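Local structure of CELA1 protein (Mycobacterium tuberculosis, 1UP2) at residues 38-43 with 257-262. The protein is a putative family 6 cellulase, an endoglucanase that probably hydrolyses beta-1,4 glucosidic bonds inside cellulose chains. Sequence-based numbering, arbitrary orientation.
Sequences TPQSYW and YLWIKR. With BGC (beta-D-glucopyranose), chain E; IFM (5-hydroxymethyl-3,4-dihydroxypiperidine), chain D; ACT (acetate ion), chain H.
Gln40 and Ser41 draw level with Trp259 and Ile260, their CA atoms 4.9 Å apart in each pair, and the backbones join where Ser41 N donates to Trp259 O at 3.0 Å. One step back, a water bridges them, giving a hydrogen to Pro39 O and accepting one from Trp259 N. The next carbonyl, Ile260 O, takes two side-chain donors from the same face of its plane: Ser41 OG at 2.7 Å and Trp43 NE1 at 2.9 Å. The bond from the indole is fairly straight (160°): Ile260 O lies in the ring plane at the edge of Trp43, whereas NE1 stands above the plane of the Ile260 carbonyl. Ser41 reaches this oxygen because its OG sits between the backbone N and the carbonyl carbon (chi1 82°); Thr74 bonds to the same hydroxyl.

Strands 42-44 and 254-258 are the two outermost strands of a parallel sheet, and the chain leaving the last strand meets the approach to the first, bridging the gap between the end strands of the distorted alpha/beta barrel typical of family 6 glycosidases. The bond to Ile260 O helps hold the Trp43 indole in this orientation, with glucose C5 3.5 Å above its plane, over its centre. Lys261 points its CB away from 38-43, and its NZ donates to glucose O5 and O6 and, at 2.7 Å, to O3 of the piperidine.

Further back along the chain, Thr38 CG2 lies over the six-membered ring of Trp259, 3.5 Å from its centroid, a CH-pi contact; the indole N-H goes to Ala243. The extended Arg262 chain passes the Gln40 amide, whose OE1 meets Arg262 CB at 3.2 Å. Its NE bonds weakly to Ser41 O, while NH2 forms a salt bridge with Asp13 and NH1 holds an acetate weakly beside the Tyr42 ring edge.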
ATOM      1  N   THR A  38       8.690  -8.225  10.444  1.00 10.71           N
ATOM      2  CA  THR A  38       7.309  -7.758  10.486  1.00 10.43           C
ATOM      3  C   THR A  38       6.755  -7.879   9.079  1.00 10.37           C
ATOM      4  O   THR A  38       7.431  -7.490   8.106  1.00  8.79           O
ATOM      5  CB  THR A  38       7.274  -6.297  10.949  1.00 10.56           C
ATOM      6  OG1 THR A  38       7.965  -6.163  12.196  1.00 10.59           O
ATOM      7  CG2 THR A  38       5.855  -5.824  11.198  1.00  9.42           C
ATOM      8  N   PRO A  39       5.554  -8.442   8.941  1.00 10.66           N
ATOM      9  CA  PRO A  39       4.967  -8.588   7.596  1.00 10.83           C
ATOM     10  C   PRO A  39       4.702  -7.218   6.947  1.00 11.32           C
ATOM     11  O   PRO A  39       4.147  -6.329   7.598  1.00 10.64           O
ATOM     12  CB  PRO A  39       3.651  -9.327   7.823  1.00 11.35           C
ATOM     13  CG  PRO A  39       3.483  -9.447   9.281  1.00 11.88           C
ATOM     14  CD  PRO A  39       4.684  -8.967  10.010  1.00 10.16           C
ATOM     15  N   GLN A  40       5.117  -7.089   5.692  1.00 11.59           N
ATOM     16  CA  GLN A  40       4.938  -5.870   4.894  1.00 12.70           C
ATOM     17  C   GLN A  40       4.506  -6.209   3.457  1.00 13.51           C
ATOM     18  O   GLN A  40       4.859  -7.268   2.902  1.00 15.48           O
ATOM     19  CB  GLN A  40       6.264  -5.098   4.801  1.00 13.04           C
ATOM     20  CG  GLN A  40       6.818  -4.629   6.131  1.00 11.96           C
ATOM     21  CD  GLN A  40       8.315  -4.386   6.121  1.00 12.92           C
ATOM     22  OE1 GLN A  40       8.809  -3.583   5.327  1.00 11.84           O
ATOM     23  NE2 GLN A  40       9.022  -5.015   7.064  1.00  8.94           N
ATOM     24  N   SER A  41       3.826  -5.279   2.806  1.00 13.55           N
ATOM     25  CA  SER A  41       3.349  -5.537   1.460  1.00 11.99           C
ATOM     26  C   SER A  41       4.479  -5.559   0.445  1.00 12.10           C
ATOM     27  O   SER A  41       5.512  -4.894   0.591  1.00 11.44           O
ATOM     28  CB  SER A  41       2.243  -4.551   1.060  1.00 12.98           C
ATOM     29  OG  SER A  41       2.816  -3.334   0.630  1.00 12.85           O
ATOM     30  N   TYR A  42       4.250  -6.333  -0.603  1.00 11.27           N
ATOM     31  CA  TYR A  42       5.227  -6.588  -1.666  1.00 10.95           C
ATOM     32  C   TYR A  42       4.753  -5.780  -2.897  1.00  9.95           C
ATOM     33  O   TYR A  42       3.651  -5.975  -3.397  1.00 10.01           O
ATOM     34  CB  TYR A  42       5.212  -8.095  -1.893  1.00 11.73           C
ATOM     35  CG  TYR A  42       5.984  -8.650  -3.039  1.00 12.94           C
ATOM     36  CD1 TYR A  42       7.347  -8.733  -3.008  1.00 16.66           C
ATOM     37  CD2 TYR A  42       5.314  -9.235  -4.107  1.00 16.20           C
ATOM     38  CE1 TYR A  42       8.041  -9.323  -4.067  1.00 18.84           C
ATOM     39  CE2 TYR A  42       5.993  -9.838  -5.134  1.00 18.35           C
ATOM     40  CZ  TYR A  42       7.343  -9.884  -5.109  1.00 18.82           C
ATOM     41  OH  TYR A  42       7.989 -10.485  -6.169  1.00 21.46           O
ATOM     42  N   TRP A  43       5.555  -4.806  -3.304  1.00 10.02           N
ATOM     43  CA  TRP A  43       5.147  -3.834  -4.320  1.00  9.67           C
ATOM     44  C   TRP A  43       5.537  -4.300  -5.730  1.00 10.04           C
ATOM     45  O   TRP A  43       6.694  -4.688  -5.988  1.00  9.83           O
ATOM     46  CB  TRP A  43       5.795  -2.466  -4.068  1.00  9.09           C
ATOM     47  CG  TRP A  43       5.300  -1.736  -2.862  1.00 10.52           C
ATOM     48  CD1 TRP A  43       5.403  -2.153  -1.574  1.00 11.72           C
ATOM     49  CD2 TRP A  43       4.677  -0.447  -2.808  1.00  8.45           C
ATOM     50  NE1 TRP A  43       4.857  -1.232  -0.723  1.00 11.04           N
ATOM     51  CE2 TRP A  43       4.428  -0.159  -1.440  1.00  9.80           C
ATOM     52  CE3 TRP A  43       4.322   0.506  -3.763  1.00  8.90           C
ATOM     53  CZ2 TRP A  43       3.848   1.008  -1.011  1.00  8.44           C
ATOM     54  CZ3 TRP A  43       3.731   1.692  -3.328  1.00  8.78           C
ATOM     55  CH2 TRP A  43       3.514   1.940  -1.961  1.00  9.82           C
ATOM     56  N   TYR A 257      -4.778  -3.144  10.549  1.00  9.22           N
ATOM     57  CA  TYR A 257      -3.599  -2.290  10.404  1.00 10.13           C
ATOM     58  C   TYR A 257      -2.573  -3.101   9.631  1.00  9.49           C
ATOM     59  O   TYR A 257      -2.298  -4.228   9.986  1.00  9.55           O
ATOM     60  CB  TYR A 257      -3.014  -1.855  11.745  1.00 10.65           C
ATOM     61  CG  TYR A 257      -4.014  -1.288  12.723  1.00 11.18           C
ATOM     62  CD1 TYR A 257      -5.111  -0.570  12.279  1.00 10.32           C
ATOM     63  CD2 TYR A 257      -3.849  -1.460  14.099  1.00 11.35           C
ATOM     64  CE1 TYR A 257      -6.034  -0.044  13.193  1.00 11.97           C
ATOM     65  CE2 TYR A 257      -4.745  -0.957  14.991  1.00 11.28           C
ATOM     66  CZ  TYR A 257      -5.834  -0.241  14.530  1.00 11.80           C
ATOM     67  OH  TYR A 257      -6.730   0.282  15.422  1.00 10.65           O
ATOM     68  N   LEU A 258      -2.035  -2.549   8.550  1.00  9.78           N
ATOM     69  CA  LEU A 258      -0.989  -3.234   7.759  1.00  9.07           C
ATOM     70  C   LEU A 258       0.257  -2.352   7.650  1.00  9.61           C
ATOM     71  O   LEU A 258       0.172  -1.162   7.860  1.00  9.48           O
ATOM     72  CB  LEU A 258      -1.483  -3.519   6.361  1.00  8.88           C
ATOM     73  CG  LEU A 258      -2.667  -4.484   6.209  1.00 10.75           C
ATOM     74  CD1 LEU A 258      -3.141  -4.561   4.751  1.00 10.56           C
ATOM     75  CD2 LEU A 258      -2.342  -5.835   6.784  1.00 13.29           C
ATOM     76  N   TRP A 259       1.399  -2.931   7.330  1.00  8.78           N
ATOM     77  CA  TRP A 259       2.556  -2.143   6.920  1.00  9.53           C
ATOM     78  C   TRP A 259       2.584  -2.258   5.393  1.00  9.40           C
ATOM     79  O   TRP A 259       2.914  -3.307   4.841  1.00  9.44           O
ATOM     80  CB  TRP A 259       3.856  -2.635   7.576  1.00  9.00           C
ATOM     81  CG  TRP A 259       3.966  -2.280   9.007  1.00  7.27           C
ATOM     82  CD1 TRP A 259       2.961  -1.830   9.850  1.00  8.13           C
ATOM     83  CD2 TRP A 259       5.148  -2.378   9.817  1.00  9.20           C
ATOM     84  NE1 TRP A 259       3.465  -1.642  11.116  1.00  9.54           N
ATOM     85  CE2 TRP A 259       4.801  -1.968  11.125  1.00  9.18           C
ATOM     86  CE3 TRP A 259       6.469  -2.759   9.564  1.00 10.60           C
ATOM     87  CZ2 TRP A 259       5.736  -1.956  12.184  1.00 10.72           C
ATOM     88  CZ3 TRP A 259       7.381  -2.761  10.597  1.00 11.06           C
ATOM     89  CH2 TRP A 259       7.015  -2.340  11.893  1.00 11.66           C
ATOM     90  N   ILE A 260       2.094  -1.219   4.731  1.00  8.83           N
ATOM     91  CA  ILE A 260       1.982  -1.224   3.284  1.00  8.55           C
ATOM     92  C   ILE A 260       3.273  -0.651   2.716  1.00  8.90           C
ATOM     93  O   ILE A 260       4.016  -1.360   2.052  1.00  8.97           O
ATOM     94  CB  ILE A 260       0.694  -0.485   2.841  1.00  7.36           C
ATOM     95  CG1 ILE A 260      -0.548  -1.245   3.379  1.00  8.76           C
ATOM     96  CG2 ILE A 260       0.618  -0.408   1.321  1.00  7.81           C
ATOM     97  CD1 ILE A 260      -1.916  -0.526   3.208  1.00  8.76           C
ATOM     98  N   LYS A 261       3.566   0.613   3.007  1.00  8.68           N
ATOM     99  CA  LYS A 261       4.924   1.148   2.828  1.00  8.77           C
ATOM    100  C   LYS A 261       5.901   0.291   3.640  1.00  9.60           C
ATOM    101  O   LYS A 261       5.547  -0.140   4.734  1.00  8.35           O
ATOM    102  CB  LYS A 261       4.981   2.605   3.320  1.00  8.20           C
ATOM    103  CG  LYS A 261       6.392   3.228   3.375  1.00  8.91           C
ATOM    104  CD  LYS A 261       6.928   3.522   1.949  1.00  8.59           C
ATOM    105  CE  LYS A 261       8.385   4.005   1.975  1.00  9.34           C
ATOM    106  NZ  LYS A 261       9.032   4.065   0.610  1.00  9.81           N
ATOM    107  N   ARG A 262       7.118   0.073   3.118  1.00  9.58           N
ATOM    108  CA  ARG A 262       8.175  -0.665   3.839  1.00 10.79           C
ATOM    109  C   ARG A 262       9.131   0.269   4.603  1.00 10.75           C
ATOM    110  O   ARG A 262       9.866   1.047   3.974  1.00 10.66           O
ATOM    111  CB  ARG A 262       8.963  -1.540   2.859  1.00 11.57           C
ATOM    112  CG  ARG A 262       8.110  -2.584   2.142  1.00 12.18           C
ATOM    113  CD  ARG A 262       8.894  -3.690   1.386  1.00 15.23           C
ATOM    114  NE  ARG A 262       8.121  -4.931   1.295  1.00 14.98           N
ATOM    115  CZ  ARG A 262       8.560  -6.085   0.805  1.00 15.89           C
ATOM    116  NH1 ARG A 262       9.777  -6.213   0.288  1.00 15.63           N
ATOM    117  NH2 ARG A 262       7.734  -7.118   0.782  1.00 16.62           N
TER
HETATM  118  C2  BGC E 384       8.452   3.448  -4.317  1.00 11.38           C
HETATM  119  C3  BGC E 384       8.502   1.927  -4.577  1.00 12.70           C
HETATM  120  C4  BGC E 384       8.604   1.096  -3.292  1.00 13.00           C
HETATM  121  C5  BGC E 384       7.580   1.604  -2.234  1.00 12.28           C
HETATM  122  C6  BGC E 384       7.619   0.925  -0.850  1.00 11.59           C
HETATM  123  C1  BGC E 384       7.486   3.782  -3.185  1.00 11.76           C
HETATM  124  O2  BGC E 384       8.179   4.215  -5.493  1.00 11.27           O
HETATM  125  O3  BGC E 384       9.550   1.604  -5.473  1.00 13.90           O
HETATM  126  O4  BGC E 384       8.385  -0.254  -3.658  1.00 12.37           O
HETATM  127  O5  BGC E 384       7.757   2.996  -2.041  1.00 10.84           O
HETATM  128  O6  BGC E 384       8.781   1.316  -0.129  1.00 11.09           O
HETATM  129  O4  IFM D 383       7.652   5.144  -2.848  1.00 11.88           O
HETATM  130  C4  IFM D 383       6.500   5.687  -2.183  1.00 12.36           C
HETATM  131  C3  IFM D 383       7.045   6.783  -1.305  1.00 12.06           C
HETATM  132  O3  IFM D 383       7.613   6.208  -0.126  1.00 12.06           O
HETATM  133  C2  IFM D 383       5.992   7.838  -0.997  1.00 11.34           C
HETATM  134  N   IFM D 383       5.499   8.518  -2.200  1.00 11.12           N
HETATM  135  C1  IFM D 383       5.507   7.734  -3.431  1.00 11.50           C
HETATM  136  C5  IFM D 383       5.470   6.206  -3.215  1.00 11.68           C
HETATM  137  C6  IFM D 383       4.066   5.711  -2.912  1.00 10.92           C
HETATM  138  O6  IFM D 383       3.670   5.944  -1.583  1.00 10.24           O
HETATM  139  C   ACT H 390      11.386  -8.846  -2.321  1.00 17.16           C
HETATM  140  O   ACT H 390      11.338  -7.712  -1.850  1.00 17.55           O
HETATM  141  OXT ACT H 390      10.776  -9.812  -1.826  1.00 19.64           O
HETATM  142  CH3 ACT H 390      12.238  -9.104  -3.545  1.00 18.11           C
HETATM  143  O   HOH W   1       1.638  -5.787   6.569  1.00 15.94           O